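PDB 3QKC: geranyl diphosphate synthase small subunit from Antirrhinum majus, which probably pairs with a catalytic large subunit in geranyl diphosphate synthase, which condenses dimethylallyl and isopentenyl diphosphates into the ten-carbon precursor of monoterpenes. Local coordinates for the interface of chains A and B. Coordinates in Å, arbitrary orientation; residue numbers count along the deposited sequence, not the author numbering. Chains: chain A/B, Geranyl diphosphate synthase small subunit.

Contact 1: the interface of chains A and B. Residues chain A 150, 154-155, 158-159, 161; chain B 30, 32-33, 107, 110.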
# COMPACT_ATOMS: atom_id res chain seq x y z
N SER A 150 -4.34 9.64 2.94
CA SER A 150 -5.16 10.76 3.44
C SER A 150 -4.44 12.10 3.56
O SER A 150 -5.09 13.15 3.71
CB SER A 150 -5.75 10.40 4.81
OG SER A 150 -6.04 9.01 4.90
N VAL A 154 -4.94 10.62 -2.28
CA VAL A 154 -6.33 10.23 -2.10
C VAL A 154 -7.16 11.40 -1.51
O VAL A 154 -8.33 11.56 -1.84
CB VAL A 154 -6.44 8.87 -1.31
CG1 VAL A 154 -7.81 8.65 -0.75
CG2 VAL A 154 -6.05 7.65 -2.23
N GLU A 155 -6.52 12.23 -0.68
CA GLU A 155 -7.13 13.50 -0.23
C GLU A 155 -7.42 14.36 -1.47
O GLU A 155 -8.54 14.84 -1.65
CB GLU A 155 -6.19 14.26 0.72
CG GLU A 155 -6.77 14.70 2.09
CD GLU A 155 -8.01 15.59 2.05
OE1 GLU A 155 -7.94 16.75 2.55
OE2 GLU A 155 -9.07 15.12 1.55
N TYR A 158 -10.19 12.96 -3.65
CA TYR A 158 -11.45 13.21 -2.93
C TYR A 158 -12.01 14.60 -3.28
O TYR A 158 -13.16 14.72 -3.66
CB TYR A 158 -11.30 13.01 -1.41
CG TYR A 158 -12.56 13.22 -0.57
CD1 TYR A 158 -12.86 14.47 0.01
CD2 TYR A 158 -13.44 12.16 -0.33
CE1 TYR A 158 -14.02 14.66 0.78
CE2 TYR A 158 -14.59 12.33 0.43
CZ TYR A 158 -14.88 13.58 0.99
OH TYR A 158 -16.02 13.73 1.74
N HIS A 159 -11.19 15.65 -3.17
CA HIS A 159 -11.69 17.01 -3.47
C HIS A 159 -11.79 17.30 -4.96
O HIS A 159 -12.50 18.22 -5.37
CB HIS A 159 -10.85 18.08 -2.78
CG HIS A 159 -10.86 17.97 -1.29
ND1 HIS A 159 -11.94 18.34 -0.52
CD2 HIS A 159 -9.92 17.52 -0.43
CE1 HIS A 159 -11.66 18.13 0.75
NE2 HIS A 159 -10.44 17.63 0.83
N LEU A 161 -13.24 15.50 -6.97
CA LEU A 161 -14.59 15.06 -7.32
C LEU A 161 -15.60 16.21 -7.43
O LEU A 161 -16.36 16.27 -8.40
CB LEU A 161 -15.06 13.98 -6.34
CG LEU A 161 -14.38 12.62 -6.52
CD1 LEU A 161 -14.87 11.63 -5.48
CD2 LEU A 161 -14.60 12.09 -7.93
N PRO B 30 -18.55 14.17 7.59
CA PRO B 30 -18.23 14.40 6.17
C PRO B 30 -16.76 14.67 5.83
O PRO B 30 -16.23 14.07 4.88
CB PRO B 30 -19.12 15.61 5.83
CG PRO B 30 -20.36 15.39 6.70
CD PRO B 30 -19.98 14.43 7.83
N SER B 32 -13.28 14.96 4.68
CA SER B 32 -12.22 14.16 4.06
C SER B 32 -12.52 12.67 3.89
O SER B 32 -13.63 12.19 4.22
CB SER B 32 -10.88 14.39 4.76
OG SER B 32 -10.26 15.54 4.24
N VAL B 33 -11.53 11.96 3.33
CA VAL B 33 -11.61 10.52 3.16
C VAL B 33 -11.78 9.79 4.48
O VAL B 33 -12.10 8.62 4.49
CB VAL B 33 -10.38 9.92 2.39
CG1 VAL B 33 -10.61 10.03 0.88
CG2 VAL B 33 -9.04 10.56 2.83
N ILE B 107 -15.90 7.23 -4.47
CA ILE B 107 -15.47 7.34 -3.08
C ILE B 107 -14.91 6.02 -2.50
O ILE B 107 -13.85 6.01 -1.91
CB ILE B 107 -16.64 7.84 -2.20
CG1 ILE B 107 -17.12 9.22 -2.68
CG2 ILE B 107 -16.29 7.81 -0.71
CD1 ILE B 107 -16.14 10.37 -2.43
N LEU B 110 -11.33 5.44 -3.92
CA LEU B 110 -10.36 6.27 -3.21
C LEU B 110 -10.08 5.78 -1.81
O LEU B 110 -8.94 5.77 -1.36
CB LEU B 110 -10.88 7.71 -3.06
CG LEU B 110 -11.29 8.37 -4.35
CD1 LEU B 110 -11.69 9.85 -4.16
CD2 LEU B 110 -10.13 8.19 -5.30
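A short helix of chain A, 153-160, lies against a loop of chain B in which B:Ser32 takes a left-handed phi of 64° with an extended psi of -179°. A:Tyr158 meets that backbone. Its CG stands anti to the backbone N (chi1 -179°), so the ring reaches across the interface with one face under the loop: the B:Ser32 carbonyl carbon lies 3.9 Å from the ring centroid, with B:Val33 N above its middle. At the tip, the phenol OH is 3.2 Å from the B:Pro30 carbonyl O, a long hydrogen bond. A tyrosine suits the place because it offers a flat face to peptide groups and a donor at its end. An alanine here removes the ring and its hydroxyl, so the B:Pro30 to B:Val33 stretch would probably be held less firmly against chain A.

Beside the ring, B:Ser32 OG is shared by both carboxylate oxygens of A:Glu155, donating weakly to OE2 at 3.0 Å. A:His159 NE2 weakly bonds A:Glu155 OE1, which may help to orient the carboxylate. The remainder is apolar: A:Val154 CG1 meets B:Val33 CG1 at 3.5 Å, the valines crossing at about a right angle, while A:Leu161 CD1 touches B:Ile107 CD1 at 3.5 Å; such branched side chains fill the contact with methyls that need no polar partner. Helix 153-160 thus fits between the loop just before B's helix 34-43 and the early turns of B's helix 105-124.

Contact 2: the interface of chains A and B. Residues chain A 117, 120-121, 125; chain B 142, 145-146, 151.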
# COMPACT_ATOMS: atom_id res chain seq x y z
N PRO A 117 1.33 -1.73 -2.83
CA PRO A 117 2.27 -2.32 -1.87
C PRO A 117 3.59 -2.82 -2.50
O PRO A 117 4.64 -2.89 -1.82
CB PRO A 117 1.49 -3.52 -1.31
CG PRO A 117 0.53 -3.89 -2.41
CD PRO A 117 0.12 -2.55 -2.97
N LEU A 120 6.21 -0.39 -2.06
CA LEU A 120 6.66 -0.41 -0.64
C LEU A 120 7.43 -1.66 -0.29
O LEU A 120 8.31 -1.62 0.57
CB LEU A 120 5.48 -0.25 0.32
CG LEU A 120 4.60 0.98 0.08
CD1 LEU A 120 3.29 0.82 0.80
CD2 LEU A 120 5.33 2.23 0.53
N GLU A 121 7.09 -2.77 -0.94
CA GLU A 121 7.85 -4.03 -0.81
C GLU A 121 9.26 -3.89 -1.40
O GLU A 121 10.23 -4.31 -0.78
CB GLU A 121 7.11 -5.19 -1.47
CG GLU A 121 7.78 -6.55 -1.25
CD GLU A 121 7.14 -7.69 -2.03
OE1 GLU A 121 5.99 -7.56 -2.51
OE2 GLU A 121 7.79 -8.75 -2.16
N ARG A 125 12.53 -4.16 0.83
CA ARG A 125 13.45 -5.27 0.56
C ARG A 125 14.82 -4.83 0.04
O ARG A 125 15.70 -5.66 -0.20
CB ARG A 125 12.85 -6.25 -0.45
CG ARG A 125 11.79 -7.21 0.07
CD ARG A 125 11.64 -8.35 -0.94
NE ARG A 125 10.42 -9.15 -0.83
CZ ARG A 125 10.32 -10.27 -0.11
NH1 ARG A 125 9.18 -10.95 -0.10
NH2 ARG A 125 11.34 -10.71 0.61
N ILE B 142 7.27 -6.20 5.10
CA ILE B 142 7.45 -7.11 3.98
C ILE B 142 6.29 -8.10 3.90
O ILE B 142 5.71 -8.28 2.82
CB ILE B 142 8.81 -7.83 4.05
CG1 ILE B 142 9.93 -6.86 3.64
CG2 ILE B 142 8.83 -9.06 3.15
CD1 ILE B 142 11.18 -6.94 4.52
N THR B 145 3.01 -6.36 2.81
CA THR B 145 3.06 -5.95 1.41
C THR B 145 2.83 -7.16 0.53
O THR B 145 2.23 -7.07 -0.55
CB THR B 145 4.38 -5.26 1.01
OG1 THR B 145 5.48 -6.16 1.20
CG2 THR B 145 4.60 -3.96 1.82
N ARG B 146 3.28 -8.31 1.02
CA ARG B 146 3.13 -9.57 0.32
C ARG B 146 1.67 -10.03 0.26
O ARG B 146 1.22 -10.59 -0.75
CB ARG B 146 3.94 -10.65 1.04
CG ARG B 146 5.32 -10.90 0.47
CD ARG B 146 5.80 -12.30 0.91
NE ARG B 146 4.69 -13.11 1.41
CZ ARG B 146 4.76 -14.39 1.75
NH1 ARG B 146 3.67 -15.01 2.21
NH2 ARG B 146 5.92 -15.05 1.65
N GLU B 151 1.53 -12.09 -4.70
CA GLU B 151 1.66 -13.35 -3.99
C GLU B 151 0.39 -13.63 -3.23
O GLU B 151 0.21 -14.72 -2.67
CB GLU B 151 2.82 -13.29 -3.00
CG GLU B 151 4.15 -12.83 -3.60
CD GLU B 151 5.34 -13.20 -2.72
OE1 GLU B 151 6.33 -12.43 -2.67
OE2 GLU B 151 5.29 -14.27 -2.08
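With CG anti to the backbone N (chi1 -174°) and the chain extended beyond it, A:Glu121 sends its carboxylate along the chain B surface, while A:Arg125, one turn later, has CG beside its own N (chi1 -77°) and stretches out to NE in the same direction. Opposite them, B:Thr145 puts OG1 in the crowded position between N and the carbonyl carbon (chi1 61°). From there OG1 bonds B:Ile142 O of the preceding turn at 2.7 Å, above the carbonyl plane and not on a lone pair.

With that hydrogen committed inside its own helix, and no polar pair across within bonding reach, the contact is one of packing. The methylene A:Glu121 CB rests 3.7 Å from B:Thr145 CB, the two side chains crossing obliquely, and A:Pro117 CB touches the threonine backbone, nearest its carbonyl O. Threonine is suitably short and branched to let two helices come close.

Charges are paired within each chain: B:Arg146 NE and B:Glu151 OE2 form a loose salt bridge at 3.7 Å. A:Glu121 OE2 and B:Glu151 OE1 are 4.0 Å apart, a pairing that would be repulsive if both are ionised, and that the nearby arginines probably soften. Long arginine and glutamate chains suit this site, giving apolar stems to the partner and keeping their charged ends matched.

A:Arg125 NE reaches A:Glu121 OE2 at 3.0 Å, exactly in the guanidinium plane and on the oxygen's anti lone pair, while B:Ile142 CG2 sits 3.7 Å above that plane, toward its rim.

Contact 3: the interface of chains A and B. Residues chain A 84, 87-90, 105-106, 109; chain B 84, 87-90, 94, 109.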
# COMPACT_ATOMS: atom_id res chain seq x y z
N HIS A 84 -6.11 4.24 -11.32
CA HIS A 84 -7.40 4.33 -10.65
C HIS A 84 -8.22 5.56 -11.03
O HIS A 84 -9.45 5.49 -11.04
CB HIS A 84 -7.23 4.19 -9.15
CG HIS A 84 -7.07 2.78 -8.71
ND1 HIS A 84 -7.05 2.41 -7.38
CD2 HIS A 84 -6.97 1.63 -9.42
CE1 HIS A 84 -6.92 1.10 -7.29
NE2 HIS A 84 -6.86 0.60 -8.51
N LEU A 87 -9.79 4.83 -14.29
CA LEU A 87 -10.60 3.62 -14.21
C LEU A 87 -12.10 3.89 -14.52
O LEU A 87 -12.76 4.66 -13.82
CB LEU A 87 -10.44 3.01 -12.83
CG LEU A 87 -11.23 1.75 -12.51
CD1 LEU A 87 -10.80 0.65 -13.44
CD2 LEU A 87 -10.94 1.36 -11.06
N PRO A 88 -12.64 3.24 -15.56
CA PRO A 88 -14.08 3.40 -15.86
C PRO A 88 -14.96 2.77 -14.79
O PRO A 88 -14.89 1.56 -14.55
CB PRO A 88 -14.25 2.64 -17.18
CG PRO A 88 -12.90 2.53 -17.76
CD PRO A 88 -11.97 2.41 -16.57
N LEU A 89 -15.78 3.58 -14.13
CA LEU A 89 -16.72 3.09 -13.13
C LEU A 89 -18.13 2.96 -13.73
O LEU A 89 -18.28 2.87 -14.96
CB LEU A 89 -16.73 4.03 -11.91
CG LEU A 89 -15.44 4.10 -11.08
CD1 LEU A 89 -15.56 5.20 -10.05
CD2 LEU A 89 -15.11 2.76 -10.43
N THR A 90 -19.14 2.93 -12.86
CA THR A 90 -20.54 2.99 -13.27
C THR A 90 -20.75 4.14 -14.24
O THR A 90 -21.25 3.93 -15.34
CB THR A 90 -21.49 3.10 -12.03
OG1 THR A 90 -22.12 1.83 -11.82
CG2 THR A 90 -22.56 4.17 -12.22
N PRO A 105 -11.84 -2.89 -16.95
CA PRO A 105 -11.91 -2.19 -15.67
C PRO A 105 -11.54 -3.05 -14.46
O PRO A 105 -10.73 -2.62 -13.63
CB PRO A 105 -13.36 -1.72 -15.61
CG PRO A 105 -13.67 -1.39 -17.04
CD PRO A 105 -12.96 -2.48 -17.83
N ASN A 106 -12.11 -4.26 -14.36
CA ASN A 106 -11.86 -5.11 -13.19
C ASN A 106 -10.37 -5.40 -12.99
O ASN A 106 -9.90 -5.44 -11.86
CB ASN A 106 -12.70 -6.41 -13.20
CG ASN A 106 -12.58 -7.20 -14.51
OD1 ASN A 106 -11.68 -6.96 -15.31
ND2 ASN A 106 -13.49 -8.14 -14.73
N LEU A 109 -8.46 -2.35 -11.82
CA LEU A 109 -8.73 -2.12 -10.38
C LEU A 109 -7.77 -2.92 -9.49
O LEU A 109 -7.13 -2.38 -8.62
CB LEU A 109 -10.18 -2.46 -10.02
CG LEU A 109 -10.59 -2.51 -8.54
CD1 LEU A 109 -10.55 -1.12 -7.88
CD2 LEU A 109 -11.98 -3.10 -8.42
N HIS B 84 -12.93 -3.13 -2.53
CA HIS B 84 -12.70 -3.19 -3.96
C HIS B 84 -13.41 -4.31 -4.68
O HIS B 84 -13.87 -4.12 -5.81
CB HIS B 84 -11.23 -3.14 -4.31
CG HIS B 84 -10.65 -1.77 -4.20
ND1 HIS B 84 -9.30 -1.51 -4.29
CD2 HIS B 84 -11.26 -0.57 -4.01
CE1 HIS B 84 -9.10 -0.21 -4.16
NE2 HIS B 84 -10.27 0.38 -3.99
N LEU B 87 -16.96 -3.30 -5.14
CA LEU B 87 -17.06 -2.03 -5.82
C LEU B 87 -17.83 -2.16 -7.15
O LEU B 87 -17.43 -2.94 -8.02
CB LEU B 87 -15.65 -1.50 -6.08
CG LEU B 87 -15.57 -0.20 -6.86
CD1 LEU B 87 -16.15 0.92 -6.02
CD2 LEU B 87 -14.13 0.08 -7.20
N PRO B 88 -18.93 -1.39 -7.31
CA PRO B 88 -19.66 -1.39 -8.59
C PRO B 88 -18.84 -0.78 -9.72
O PRO B 88 -18.51 0.41 -9.68
CB PRO B 88 -20.89 -0.52 -8.29
CG PRO B 88 -21.06 -0.59 -6.82
CD PRO B 88 -19.65 -0.64 -6.27
N LEU B 89 -18.50 -1.60 -10.72
CA LEU B 89 -17.80 -1.14 -11.92
C LEU B 89 -18.80 -0.89 -13.06
O LEU B 89 -20.00 -0.84 -12.82
CB LEU B 89 -16.75 -2.17 -12.36
CG LEU B 89 -15.53 -2.40 -11.45
CD1 LEU B 89 -14.73 -3.58 -11.96
CD2 LEU B 89 -14.65 -1.16 -11.37
N THR B 90 -18.27 -0.73 -14.27
CA THR B 90 -19.07 -0.68 -15.50
C THR B 90 -19.97 -1.92 -15.59
O THR B 90 -21.15 -1.79 -15.90
CB THR B 90 -18.16 -0.58 -16.76
OG1 THR B 90 -18.11 0.78 -17.20
CG2 THR B 90 -18.68 -1.45 -17.91
N MET B 94 -17.00 -7.09 -8.74
CA MET B 94 -16.35 -8.37 -8.93
C MET B 94 -17.08 -9.44 -8.11
O MET B 94 -17.20 -10.58 -8.55
CB MET B 94 -14.87 -8.28 -8.52
CG MET B 94 -13.97 -7.40 -9.45
SD MET B 94 -12.15 -7.59 -9.24
CE MET B 94 -11.95 -7.32 -7.48
N LEU B 109 -13.60 3.71 -4.13
CA LEU B 109 -12.34 3.42 -4.85
C LEU B 109 -11.14 4.16 -4.21
O LEU B 109 -10.11 3.56 -3.98
CB LEU B 109 -12.47 3.75 -6.34
CG LEU B 109 -11.18 3.82 -7.17
CD1 LEU B 109 -10.56 2.42 -7.39
CD2 LEU B 109 -11.47 4.48 -8.50
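The tight part of this contact is a cluster of leucines and histidines built around the two-fold axis. A:Leu109 and B:Leu109 slide past each other in opposite directions, their CD1 methyls 3.6 Å apart. Each leucine has CG anti to its backbone N (chi1 170° in chain A), which carries CD1 over the partner's imidazole; A:Leu109 CD1 is 3.8 Å from the centroid of the B:His84 ring. The rings are held by their own chains: A:His84 NE2 donates to A:Leu109 O at 3.0 Å, in the ring plane and on a carbonyl lone pair. Each of A:Leu109 and B:Leu109 thus holds its own histidine through its carbonyl and covers the other chain's through its methyl; histidine suits because it combines a directional N-H with a flat face. A:Leu87 and B:Leu87 add their CD2 methyls beside the opposing leucine.

Toward the loops, B:Leu89 still packs CD1 against A:Asn106 CA at 3.5 Å, but other parts loosen and lose symmetry. A:Leu89 and B:Leu89 form an antiparallel bridge, yet their CD2 methyls stay 4.1 Å apart. B:Thr90 OG1 bonds A:Leu89 O at 3.1 Å from above the carbonyl plane, whereas the twin pair, A:Thr90 OG1 and B:Leu89 O, is 3.6 Å apart. B:Met94 lies loosely along A:Asn106.

The patch spans the end of helix 68-85, the following loop and the start of helix 105-126, at the HENLP segment that stands where catalytic prenyltransferases carry the first aspartate-rich motif.

Contacts 1 and 3 lie about 17 Å apart between their C-alpha centres, with contact 2 about 25 Å from contact 1 and 24 Å from contact 3. No residue position is common to them, but helix 105-126 (105-124 in chain B) serves all three: its first turns in contacts 1 and 3, its far end in contact 2. Chain A's helix 153-160 adds partners in contact 1, chain B's helix 133-148 in contact 2. Contact 3 surrounds the two-fold axis, while the others recur with chains exchanged. This helix-based interface resembles prenyltransferase dimers; a large subunit might use the same surface, though the deposited A-B pair alone does not show it, nor whether the pair forms in the plant.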